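Local coordinates for mRNA interferase toxin YafQ (Escherichia coli, PDB 4MMG), which cleaves mRNA on the ribosome within lysine codons followed by G or A, inhibiting translation elongation as the toxin of a type II toxin-antitoxin pair, at residues A[17-20]-A[21-25]; A[28-31]-A[32-35]; A[36-40]-A[41-45]; A[74-78]-A[79-83]. The protein carries 1 engineered substitution. All blocks are in the same frame, centred on the assembly; numbering follows the deposited sequence.

Contact 1 of 4, residues A[17-20]-A[21-25]; sequences KDVK and LAQKR. With SO4 (sulfate ion), chain D.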
loop_
_atom_site.group_PDB
_atom_site.type_symbol
_atom_site.label_atom_id
_atom_site.label_comp_id
_atom_site.label_asym_id
_atom_site.label_seq_id
_atom_site.Cartn_x
_atom_site.Cartn_y
_atom_site.Cartn_z
ATOM N N LYS A 17 -5.024 1.126 -11.510
ATOM C CA LYS A 17 -4.404 2.084 -12.424
ATOM C C LYS A 17 -2.984 2.395 -11.959
ATOM O O LYS A 17 -2.050 2.430 -12.762
ATOM C CB LYS A 17 -5.223 3.369 -12.500
ATOM C CG LYS A 17 -6.602 3.200 -13.124
ATOM C CD LYS A 17 -7.319 4.534 -13.193
ATOM C CE LYS A 17 -8.705 4.379 -13.806
ATOM N NZ LYS A 17 -9.372 5.695 -13.972
ATOM N N ASP A 18 -2.827 2.594 -10.653
ATOM C CA ASP A 18 -1.511 2.888 -10.084
ATOM C C ASP A 18 -0.503 1.767 -10.349
ATOM O O ASP A 18 0.664 2.025 -10.655
ATOM C CB ASP A 18 -1.624 3.114 -8.572
ATOM C CG ASP A 18 -2.308 4.422 -8.211
ATOM O OD1 ASP A 18 -2.555 5.267 -9.102
ATOM O OD2 ASP A 18 -2.590 4.611 -7.009
ATOM N N VAL A 19 -0.949 0.524 -10.223
ATOM C CA VAL A 19 -0.079 -0.617 -10.452
ATOM C C VAL A 19 0.362 -0.672 -11.914
ATOM O O VAL A 19 1.542 -0.902 -12.206
ATOM C CB VAL A 19 -0.746 -1.941 -10.013
ATOM C CG1 VAL A 19 0.030 -3.143 -10.543
ATOM C CG2 VAL A 19 -0.860 -1.996 -8.499
ATOM N N LYS A 20 -0.571 -0.432 -12.834
ATOM C CA LYS A 20 -0.218 -0.398 -14.252
ATOM C C LYS A 20 0.808 0.691 -14.557
ATOM O O LYS A 20 1.736 0.473 -15.338
ATOM C CB LYS A 20 -1.463 -0.224 -15.124
ATOM C CG LYS A 20 -2.356 -1.454 -15.148
ATOM C CD LYS A 20 -3.522 -1.266 -16.103
ATOM C CE LYS A 20 -4.603 -2.307 -15.862
ATOM N NZ LYS A 20 -5.951 -1.783 -16.232
ATOM N N LEU A 21 0.658 1.851 -13.927
ATOM C CA LEU A 21 1.586 2.957 -14.153
ATOM C C LEU A 21 2.981 2.624 -13.615
ATOM O O LEU A 21 3.989 2.917 -14.259
ATOM C CB LEU A 21 1.049 4.237 -13.512
ATOM C CG LEU A 21 1.843 5.510 -13.773
ATOM C CD1 LEU A 21 1.883 5.816 -15.263
ATOM C CD2 LEU A 21 1.250 6.680 -12.998
ATOM N N ALA A 22 3.042 1.999 -12.441
ATOM C CA ALA A 22 4.321 1.570 -11.869
ATOM C C ALA A 22 5.022 0.599 -12.812
ATOM O O ALA A 22 6.240 0.677 -13.022
ATOM C CB ALA A 22 4.108 0.936 -10.499
ATOM N N GLN A 23 4.251 -0.320 -13.381
ATOM C CA GLN A 23 4.809 -1.261 -14.348
ATOM C C GLN A 23 5.392 -0.530 -15.550
ATOM O O GLN A 23 6.515 -0.814 -15.973
ATOM C CB GLN A 23 3.734 -2.241 -14.812
ATOM C CG GLN A 23 3.343 -3.251 -13.757
ATOM C CD GLN A 23 2.260 -4.201 -14.238
ATOM O OE1 GLN A 23 1.089 -3.829 -14.341
ATOM N NE2 GLN A 23 2.649 -5.436 -14.539
ATOM N N LYS A 24 4.615 0.408 -16.091
ATOM C CA LYS A 24 5.013 1.203 -17.247
ATOM C C LYS A 24 6.285 1.997 -16.970
ATOM O O LYS A 24 7.127 2.171 -17.860
ATOM C CB LYS A 24 3.872 2.150 -17.629
ATOM C CG LYS A 24 4.118 2.947 -18.903
ATOM C CD LYS A 24 2.985 3.921 -19.158
ATOM C CE LYS A 24 3.152 4.618 -20.496
ATOM N NZ LYS A 24 2.219 5.769 -20.621
ATOM N N ARG A 25 6.431 2.474 -15.738
ATOM C CA ARG A 25 7.587 3.290 -15.374
ATOM C C ARG A 25 8.784 2.469 -14.895
ATOM O O ARG A 25 9.765 3.030 -14.406
ATOM C CB ARG A 25 7.184 4.347 -14.340
ATOM C CG ARG A 25 6.216 5.363 -14.906
ATOM C CD ARG A 25 5.828 6.455 -13.925
ATOM N NE ARG A 25 4.931 7.426 -14.556
ATOM C CZ ARG A 25 4.306 8.404 -13.909
ATOM N NH1 ARG A 25 4.484 8.553 -12.604
ATOM N NH2 ARG A 25 3.508 9.234 -14.570
HETATM S S SO4 D . 2.082 11.134 -11.470
HETATM O O1 SO4 D . 3.123 10.334 -10.797
HETATM O O2 SO4 D . 1.962 12.425 -10.803
HETATM O O3 SO4 D . 2.479 11.349 -12.859
HETATM O O4 SO4 D . 0.791 10.453 -11.427
#

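Contact 2 of 4, residues A[28-31]-A[32-35]; sequences DMNK and LKYL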
loop_
_atom_site.group_PDB
_atom_site.type_symbol
_atom_site.label_atom_id
_atom_site.label_comp_id
_atom_site.label_asym_id
_atom_site.label_seq_id
_atom_site.Cartn_x
_atom_site.Cartn_y
_atom_site.Cartn_z
ATOM N N ASP A 28 10.348 -1.945 -9.822
ATOM C CA ASP A 28 10.554 -3.351 -9.478
ATOM C C ASP A 28 9.302 -3.901 -8.801
ATOM O O ASP A 28 9.129 -3.783 -7.580
ATOM C CB ASP A 28 11.761 -3.482 -8.551
ATOM C CG ASP A 28 12.095 -4.919 -8.219
ATOM O OD1 ASP A 28 11.305 -5.823 -8.559
ATOM O OD2 ASP A 28 13.162 -5.138 -7.603
ATOM N N MET A 29 8.432 -4.522 -9.591
ATOM C CA MET A 29 7.118 -4.905 -9.097
ATOM C C MET A 29 7.191 -5.994 -8.034
ATOM O O MET A 29 6.306 -6.096 -7.175
ATOM C CB MET A 29 6.199 -5.306 -10.255
ATOM C CG MET A 29 6.041 -4.216 -11.311
ATOM S SD MET A 29 5.497 -2.636 -10.646
ATOM C CE MET A 29 3.827 -3.036 -10.122
ATOM N N ASN A 30 8.256 -6.788 -8.066
ATOM C CA ASN A 30 8.439 -7.793 -7.030
ATOM C C ASN A 30 8.505 -7.190 -5.625
ATOM O O ASN A 30 8.056 -7.815 -4.667
ATOM C CB ASN A 30 9.673 -8.662 -7.307
ATOM C CG ASN A 30 9.427 -9.699 -8.392
ATOM O OD1 ASN A 30 8.288 -10.025 -8.711
ATOM N ND2 ASN A 30 10.507 -10.230 -8.957
ATOM N N LYS A 31 9.024 -5.970 -5.498
ATOM C CA LYS A 31 9.096 -5.334 -4.182
ATOM C C LYS A 31 7.705 -5.000 -3.652
ATOM O O LYS A 31 7.416 -5.163 -2.466
ATOM C CB LYS A 31 9.957 -4.071 -4.232
ATOM C CG LYS A 31 11.430 -4.321 -4.533
ATOM C CD LYS A 31 12.223 -3.034 -4.344
ATOM C CE LYS A 31 13.713 -3.248 -4.527
ATOM N NZ LYS A 31 14.468 -2.012 -4.160
ATOM N N LEU A 32 6.829 -4.536 -4.536
ATOM C CA LEU A 32 5.471 -4.222 -4.124
ATOM C C LEU A 32 4.713 -5.511 -3.815
ATOM O O LEU A 32 3.972 -5.590 -2.830
ATOM C CB LEU A 32 4.751 -3.434 -5.217
ATOM C CG LEU A 32 3.271 -3.158 -4.952
ATOM C CD1 LEU A 32 3.109 -2.281 -3.724
ATOM C CD2 LEU A 32 2.607 -2.537 -6.170
ATOM N N LYS A 33 4.906 -6.524 -4.656
ATOM C CA LYS A 33 4.243 -7.808 -4.451
ATOM C C LYS A 33 4.628 -8.430 -3.104
ATOM O O LYS A 33 3.768 -8.976 -2.408
ATOM C CB LYS A 33 4.551 -8.762 -5.608
ATOM C CG LYS A 33 3.891 -8.324 -6.919
ATOM C CD LYS A 33 4.367 -9.148 -8.104
ATOM C CE LYS A 33 3.748 -8.620 -9.389
ATOM N NZ LYS A 33 4.233 -9.333 -10.600
ATOM N N TYR A 34 5.898 -8.318 -2.723
ATOM C CA TYR A 34 6.338 -8.913 -1.465
ATOM C C TYR A 34 5.631 -8.263 -0.278
ATOM O O TYR A 34 5.139 -8.946 0.625
ATOM C CB TYR A 34 7.859 -8.839 -1.322
ATOM C CG TYR A 34 8.374 -9.678 -0.181
ATOM C CD1 TYR A 34 8.468 -11.054 -0.311
ATOM C CD2 TYR A 34 8.737 -9.102 1.032
ATOM C CE1 TYR A 34 8.924 -11.843 0.727
ATOM C CE2 TYR A 34 9.201 -9.885 2.086
ATOM C CZ TYR A 34 9.288 -11.258 1.919
ATOM O OH TYR A 34 9.736 -12.072 2.936
ATOM N N LEU A 35 5.560 -6.937 -0.302
ATOM C CA LEU A 35 4.867 -6.189 0.734
ATOM C C LEU A 35 3.386 -6.549 0.780
ATOM O O LEU A 35 2.825 -6.790 1.853
ATOM C CB LEU A 35 5.044 -4.694 0.493
ATOM C CG LEU A 35 4.215 -3.752 1.360
ATOM C CD1 LEU A 35 4.472 -3.977 2.837
ATOM C CD2 LEU A 35 4.564 -2.321 0.975
HETATM O O HOH W 1 6.905 -8.999 -10.762
#

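Contact 3 of 4, residues A[36-40]-A[41-45]; sequences MTLLI and NNTLP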
loop_
_atom_site.group_PDB
_atom_site.type_symbol
_atom_site.label_atom_id
_atom_site.label_comp_id
_atom_site.label_asym_id
_atom_site.label_seq_id
_atom_site.Cartn_x
_atom_site.Cartn_y
_atom_site.Cartn_z
ATOM N N MET A 36 2.748 -6.572 -0.389
ATOM C CA MET A 36 1.340 -6.946 -0.454
ATOM C C MET A 36 1.091 -8.336 0.123
ATOM O O MET A 36 0.103 -8.549 0.825
ATOM C CB MET A 36 0.824 -6.880 -1.888
ATOM C CG MET A 36 0.793 -5.479 -2.475
ATOM S SD MET A 36 0.267 -5.501 -4.206
ATOM C CE MET A 36 -1.420 -5.988 -4.030
ATOM N N THR A 37 1.988 -9.271 -0.165
ATOM C CA THR A 37 1.831 -10.637 0.334
ATOM C C THR A 37 1.913 -10.694 1.865
ATOM O O THR A 37 1.150 -11.423 2.512
ATOM C CB THR A 37 2.818 -11.593 -0.337
ATOM O OG1 THR A 37 2.563 -11.610 -1.751
ATOM C CG2 THR A 37 2.672 -12.995 0.219
ATOM N N LEU A 38 2.813 -9.913 2.455
ATOM C CA LEU A 38 2.897 -9.866 3.915
ATOM C C LEU A 38 1.583 -9.388 4.523
ATOM O O LEU A 38 1.087 -9.965 5.488
ATOM C CB LEU A 38 4.046 -8.955 4.355
ATOM C CG LEU A 38 5.462 -9.434 4.014
ATOM C CD1 LEU A 38 6.477 -8.385 4.458
ATOM C CD2 LEU A 38 5.776 -10.791 4.652
ATOM N N LEU A 39 0.999 -8.353 3.929
ATOM C CA LEU A 39 -0.281 -7.834 4.396
ATOM C C LEU A 39 -1.415 -8.851 4.206
ATOM O O LEU A 39 -2.191 -9.102 5.127
ATOM C CB LEU A 39 -0.610 -6.513 3.698
ATOM C CG LEU A 39 0.268 -5.360 4.178
ATOM C CD1 LEU A 39 0.337 -4.265 3.136
ATOM C CD2 LEU A 39 -0.284 -4.810 5.485
ATOM N N ILE A 40 -1.494 -9.433 3.011
ATOM C CA ILE A 40 -2.536 -10.413 2.705
ATOM C C ILE A 40 -2.460 -11.605 3.657
ATOM O O ILE A 40 -3.492 -12.090 4.131
ATOM C CB ILE A 40 -2.420 -10.881 1.246
ATOM C CG1 ILE A 40 -2.913 -9.775 0.309
ATOM C CG2 ILE A 40 -3.200 -12.180 1.010
ATOM C CD1 ILE A 40 -2.499 -9.970 -1.138
ATOM N N ASN A 41 -1.241 -12.052 3.960
ATOM C CA ASN A 41 -1.038 -13.209 4.832
ATOM C C ASN A 41 -1.107 -12.892 6.325
ATOM O O ASN A 41 -0.949 -13.795 7.161
ATOM C CB ASN A 41 0.301 -13.875 4.513
ATOM C CG ASN A 41 0.297 -14.588 3.181
ATOM O OD1 ASN A 41 -0.749 -14.741 2.551
ATOM N ND2 ASN A 41 1.467 -15.040 2.749
ATOM N N ASN A 42 -1.328 -11.618 6.663
ATOM C CA ASN A 42 -1.353 -11.183 8.065
ATOM C C ASN A 42 -0.033 -11.471 8.781
ATOM O O ASN A 42 -0.008 -11.792 9.978
ATOM C CB ASN A 42 -2.532 -11.817 8.822
ATOM C CG ASN A 42 -2.853 -11.092 10.113
ATOM O OD1 ASN A 42 -2.795 -9.867 10.180
ATOM N ND2 ASN A 42 -3.196 -11.854 11.150
ATOM N N THR A 43 1.066 -11.358 8.037
ATOM C CA THR A 43 2.405 -11.527 8.599
ATOM C C THR A 43 2.840 -10.176 9.169
ATOM O O THR A 43 3.732 -9.503 8.637
ATOM C CB THR A 43 3.376 -12.046 7.533
ATOM O OG1 THR A 43 2.766 -13.151 6.851
ATOM C CG2 THR A 43 4.679 -12.528 8.174
ATOM N N LEU A 44 2.169 -9.792 10.255
ATOM C CA LEU A 44 2.224 -8.442 10.810
ATOM C C LEU A 44 2.537 -8.495 12.311
ATOM O O LEU A 44 2.134 -9.439 12.991
ATOM C CB LEU A 44 0.890 -7.729 10.556
ATOM C CG LEU A 44 0.442 -7.761 9.094
ATOM C CD1 LEU A 44 -0.967 -7.200 8.942
ATOM C CD2 LEU A 44 1.415 -7.005 8.217
ATOM N N PRO A 45 3.235 -7.472 12.842
ATOM C CA PRO A 45 3.640 -6.227 12.176
ATOM C C PRO A 45 4.718 -6.367 11.104
ATOM O O PRO A 45 5.593 -7.245 11.173
ATOM C CB PRO A 45 4.193 -5.384 13.330
ATOM C CG PRO A 45 4.662 -6.388 14.324
ATOM C CD PRO A 45 3.617 -7.464 14.265
#

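Contact 4 of 4, residues A[74-78]-A[79-83]; sequences IYKLT and DKLLR. With SO4 (sulfate ion), chain E.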
loop_
_atom_site.group_PDB
_atom_site.type_symbol
_atom_site.label_atom_id
_atom_site.label_comp_id
_atom_site.label_asym_id
_atom_site.label_seq_id
_atom_site.Cartn_x
_atom_site.Cartn_y
_atom_site.Cartn_z
ATOM N N ILE A 74 -0.334 3.108 -0.018
ATOM C CA ILE A 74 -1.374 3.529 0.913
ATOM C C ILE A 74 -2.425 2.420 0.954
ATOM O O ILE A 74 -2.945 1.979 -0.086
ATOM C CB ILE A 74 -2.045 4.856 0.504
ATOM C CG1 ILE A 74 -1.047 6.011 0.579
ATOM C CG2 ILE A 74 -3.237 5.142 1.403
ATOM C CD1 ILE A 74 -1.611 7.334 0.064
ATOM N N TYR A 75 -2.719 1.949 2.157
ATOM C CA TYR A 75 -3.667 0.855 2.341
ATOM C C TYR A 75 -4.477 1.072 3.623
ATOM O O TYR A 75 -4.095 1.863 4.490
ATOM C CB TYR A 75 -2.932 -0.499 2.366
ATOM C CG TYR A 75 -2.069 -0.670 3.592
ATOM C CD1 TYR A 75 -0.805 -0.104 3.660
ATOM C CD2 TYR A 75 -2.538 -1.371 4.695
ATOM C CE1 TYR A 75 -0.017 -0.241 4.795
ATOM C CE2 TYR A 75 -1.775 -1.512 5.825
ATOM C CZ TYR A 75 -0.520 -0.942 5.876
ATOM O OH TYR A 75 0.227 -1.094 7.019
ATOM N N LYS A 76 -5.597 0.367 3.746
ATOM C CA LYS A 76 -6.376 0.395 4.975
ATOM C C LYS A 76 -6.408 -1.009 5.548
ATOM O O LYS A 76 -6.539 -1.980 4.800
ATOM C CB LYS A 76 -7.797 0.909 4.716
ATOM C CG LYS A 76 -8.720 0.778 5.930
ATOM C CD LYS A 76 -10.074 1.418 5.682
ATOM C CE LYS A 76 -9.994 2.929 5.747
ATOM N NZ LYS A 76 -11.320 3.546 5.456
ATOM N N LEU A 77 -6.251 -1.119 6.862
ATOM C CA LEU A 77 -6.312 -2.416 7.521
ATOM C C LEU A 77 -7.158 -2.339 8.785
ATOM O O LEU A 77 -6.821 -1.620 9.735
ATOM C CB LEU A 77 -4.909 -2.935 7.853
ATOM C CG LEU A 77 -4.860 -4.321 8.496
ATOM C CD1 LEU A 77 -5.316 -5.374 7.509
ATOM C CD2 LEU A 77 -3.450 -4.608 8.971
ATOM N N THR A 78 -8.272 -3.064 8.773
ATOM C CA THR A 78 -9.083 -3.249 9.972
ATOM C C THR A 78 -9.247 -4.744 10.223
ATOM O O THR A 78 -8.684 -5.570 9.497
ATOM C CB THR A 78 -10.470 -2.611 9.814
ATOM O OG1 THR A 78 -11.250 -3.391 8.900
ATOM C CG2 THR A 78 -10.355 -1.178 9.310
ATOM N N ASP A 79 -10.017 -5.101 11.246
ATOM C CA ASP A 79 -10.288 -6.514 11.497
ATOM C C ASP A 79 -11.106 -7.129 10.360
ATOM O O ASP A 79 -11.039 -8.335 10.121
ATOM C CB ASP A 79 -11.012 -6.708 12.832
ATOM C CG ASP A 79 -10.141 -6.371 14.029
ATOM O OD1 ASP A 79 -8.912 -6.227 13.861
ATOM O OD2 ASP A 79 -10.691 -6.252 15.146
ATOM N N LYS A 80 -11.855 -6.286 9.651
ATOM C CA LYS A 80 -12.774 -6.740 8.611
ATOM C C LYS A 80 -12.203 -6.670 7.198
ATOM O O LYS A 80 -12.633 -7.408 6.311
ATOM C CB LYS A 80 -14.065 -5.921 8.650
ATOM C CG LYS A 80 -14.879 -6.110 9.911
ATOM C CD LYS A 80 -16.220 -5.408 9.796
ATOM C CE LYS A 80 -16.973 -5.502 11.108
ATOM N NZ LYS A 80 -16.746 -6.829 11.745
ATOM N N LEU A 81 -11.255 -5.772 6.967
ATOM C CA LEU A 81 -10.804 -5.578 5.596
ATOM C C LEU A 81 -9.339 -5.212 5.477
ATOM O O LEU A 81 -8.761 -4.572 6.366
ATOM C CB LEU A 81 -11.680 -4.545 4.870
ATOM C CG LEU A 81 -11.642 -3.062 5.244
ATOM C CD1 LEU A 81 -10.477 -2.326 4.583
ATOM C CD2 LEU A 81 -12.956 -2.397 4.854
ATOM N N LEU A 82 -8.742 -5.652 4.375
ATOM C CA LEU A 82 -7.465 -5.115 3.926
ATOM C C LEU A 82 -7.745 -4.514 2.565
ATOM O O LEU A 82 -8.181 -5.217 1.658
ATOM C CB LEU A 82 -6.423 -6.220 3.801
ATOM C CG LEU A 82 -5.169 -5.915 2.971
ATOM C CD1 LEU A 82 -4.358 -4.761 3.557
ATOM C CD2 LEU A 82 -4.302 -7.168 2.857
ATOM N N ARG A 83 -7.516 -3.216 2.421
ATOM C CA ARG A 83 -7.803 -2.545 1.158
ATOM C C ARG A 83 -6.562 -1.838 0.619
ATOM O O ARG A 83 -6.017 -0.932 1.255
ATOM C CB ARG A 83 -8.951 -1.547 1.325
ATOM C CG ARG A 83 -9.283 -0.750 0.075
ATOM C CD ARG A 83 -10.535 0.091 0.311
ATOM N NE ARG A 83 -10.949 0.820 -0.881
ATOM C CZ ARG A 83 -11.837 0.367 -1.765
ATOM N NH1 ARG A 83 -12.408 -0.822 -1.594
ATOM N NH2 ARG A 83 -12.155 1.103 -2.825
HETATM S S SO4 E . -12.427 4.625 -3.334
HETATM O O1 SO4 E . -11.905 5.989 -3.378
HETATM O O2 SO4 E . -11.554 3.784 -2.512
HETATM O O3 SO4 E . -12.500 4.107 -4.700
HETATM O O4 SO4 E . -13.763 4.637 -2.747
#

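Contact 1 of 4, residues A[17-20]-A[21-25]
The side chain of Gln-23 folds back over the preceding helical turn, its aliphatic part against the Val-19 carbonyl and its amide beside the Val-19 side chain. Packing comes first: the CG1 methyl of Val-19 lies against OE1 of Gln-23 at 4.0 Å, the two side chains meeting at a slant, while Gln-23 CG lies 3.3 Å from Val-19 O. With CG of Gln-23 opposite its own carbonyl carbon (chi1 -72°), the chain runs back along the helix toward its start. The CD2 methyl of Leu-21 covers the centre of one face of the Arg-25 guanidinium, 3.6 Å above its plane.

Charge acts at the edge of the same group. Arg-25 holds a sulfate, probably from the crystallisation liquor, with two N-H groups: NH1 to O1 and NH2 to O3, both 2.9 Å and nearly straight. The ion thus lies at the guanidinium edge, near its plane, while Leu-21 covers a face. Asp-18 points elsewhere, its carboxylate pairing with Arg-86 and also accepting from Gln-14 and Thr-87 N.

Backbone bonds run regularly beneath, Leu-21 N to Lys-17 O, for instance, at 3.0 Å. Val-19, Ala-22 and Gln-23 also pack on Met-29 of the next helix. Such i to i+4 pairing is that of the last turns of an amphipathic alpha-helix, here 13-24, with Arg-25 the first residue to leave helical geometry.

Contact 2 of 4, residues A[28-31]-A[32-35]
The side chains of Met-29 and Leu-32 run alongside each other in one direction and meet through their ends, Met-29 CE standing 4.2 Å from Leu-32 CD2. The methionine reaches this position through a chain bent at both chi2 (-54°) and chi3 (-68°), which brings the methyl to the end of the leucine. One residue further round the helix, Asn-30 and Lys-33 form the polar counterpart. Their side chains cross at a slant, and one water joins their ends: it donates to Asn-30 OD1 and accepts from Lys-33 NZ, each bond 2.7 Å long. The extended lysine chain passes close over the backbone on its way there, with CG 3.3 Å from Met-29 O.

Behind these side chains stands the helical backbone. Lys-33 N gives Met-29 O a bond of 2.9 Å. Tyr-34 N bonds to Asn-30 O, while the next bond, Leu-35 N to Lys-31 O, is weak. At the start of the helix the Asp-28 carboxylate caps the chain, OD1 accepting a weak bond of 3.2 Å from Asn-30 N.

Farther out, Met-29 and Leu-32 both pack on Trp-71 of strand 71-77; Met-29 also faces helix 13-24, and Leu-32 touches its Tyr-15. Leu-35 continues this inward face against Leu-73, whereas the water-bridged pair belongs to the exposed side. An aspartate N-cap followed by separate apolar and polar faces is the pattern of an amphipathic helix laid on a beta-sheet, as helix 29-40 is here.

Contact 3 of 4, residues A[36-40]-A[41-45]
Leu-39 overlaps Leu-44 through one methyl of each, CD2 to CD2 at 3.9 Å, the two side chains crossing at about a right angle. The leucine of the loop thus comes back beneath the end of helix 29-40, where Leu-39 already packs on Leu-73, Tyr-75, Leu-82 and Phe-84 of the sheet; Leu-44 in turn touches Leu-77. On another side of the helix end, Leu-38 CD2 lies 4.0 Å from Thr-43 CB.

What turns the chain back is a Schellman motif. Asn-42 takes a positive phi (59°), and two backbone bonds return into the last helical turn. Thr-43 N reaches Leu-38 O at 2.9 Å, lying in the carbonyl plane. Asn-42 N bonds to Leu-39 O at 3.1 Å, but from well above the plane of that carbonyl. The regular helical bond from Asn-41 N to Thr-37 O precedes them, and Thr-43 is then the centre of an inverse gamma turn.

Asn-41 lies alongside Thr-37, running in the same direction, with its amide ND2 3.5 Å from the threonine CG2. This methyl stands opposite the threonine's backbone N, while OG1 is directed back up the helix (chi1 -61°) and hydrogen-bonds to Lys-33 O. Asn-42 instead turns its side chain outward from the helix, where OD1 accepts from Arg-7 NH1 and ties the capped end to the residues leading into strand 8-11.

Contact 4 of 4, residues A[74-78]-A[79-83]
Thr-78 OG1 accepts two backbone N-H groups across the turn, from Lys-80 N and from Leu-81 N, each at 3.1 Å and each bent, the angles at hydrogen being 142° and 140°. Its chi1 of 72° sets the hydroxyl between the backbone N and the carbonyl carbon, facing those two N-H groups. Thr-78 N completes the closure with a bond to Leu-81 O.

Beyond the turn, Lys-76 and Arg-83 form a hydrogen-bonded antiparallel pair, Lys-76 N to Arg-83 O at 2.8 Å and Arg-83 N to Lys-76 O at 2.9 Å. Leu-77 and Leu-82 make the adjoining non-hydrogen-bonded pair; their side chains share a face with Tyr-75, whose CD2 is 4.0 Å from Leu-82 CD1. Helix 29-40 packs on this face, with Ile-40 also against Leu-82. On the other face Leu-81 CD1 lies 3.8 Å from Lys-76 CG, and Arg-83 NH2 donates to a sulfate oxygen, O2, at 2.8 Å. Salt bridges to Glu-85 through NE and Glu-10 through NH1 engage the other guanidinium nitrogens. Together these features define an antiparallel beta-hairpin, formed by strands 71-77 and 81-88 in the sheet of this RelE-family toxin.

How the contacts relate
Contacts 1, 2 and 3 follow one another along the two helices, 13-24 and then 29-40, and contact 4 comes later, in the hairpin of strands 71-77 and 81-88. Contacts 2 and 3 share helix 29-40 and adjoin in sequence, with centres about 13 Å apart. Contact 1 meets contact 2 where Met-29 CE reaches Gln-23 CG at 3.7 Å. Contact 3 rests on contact 4, centres about 11 Å apart, through Leu-39, Ile-40 and Leu-44. Contacts 1 and 4 are about 22 Å apart between centres and do not touch. Helix 29-40 therefore touches both helix 13-24 and the sheet, whose strand 81-88 leads toward engineered Gln-90, the inferred proton-donor position.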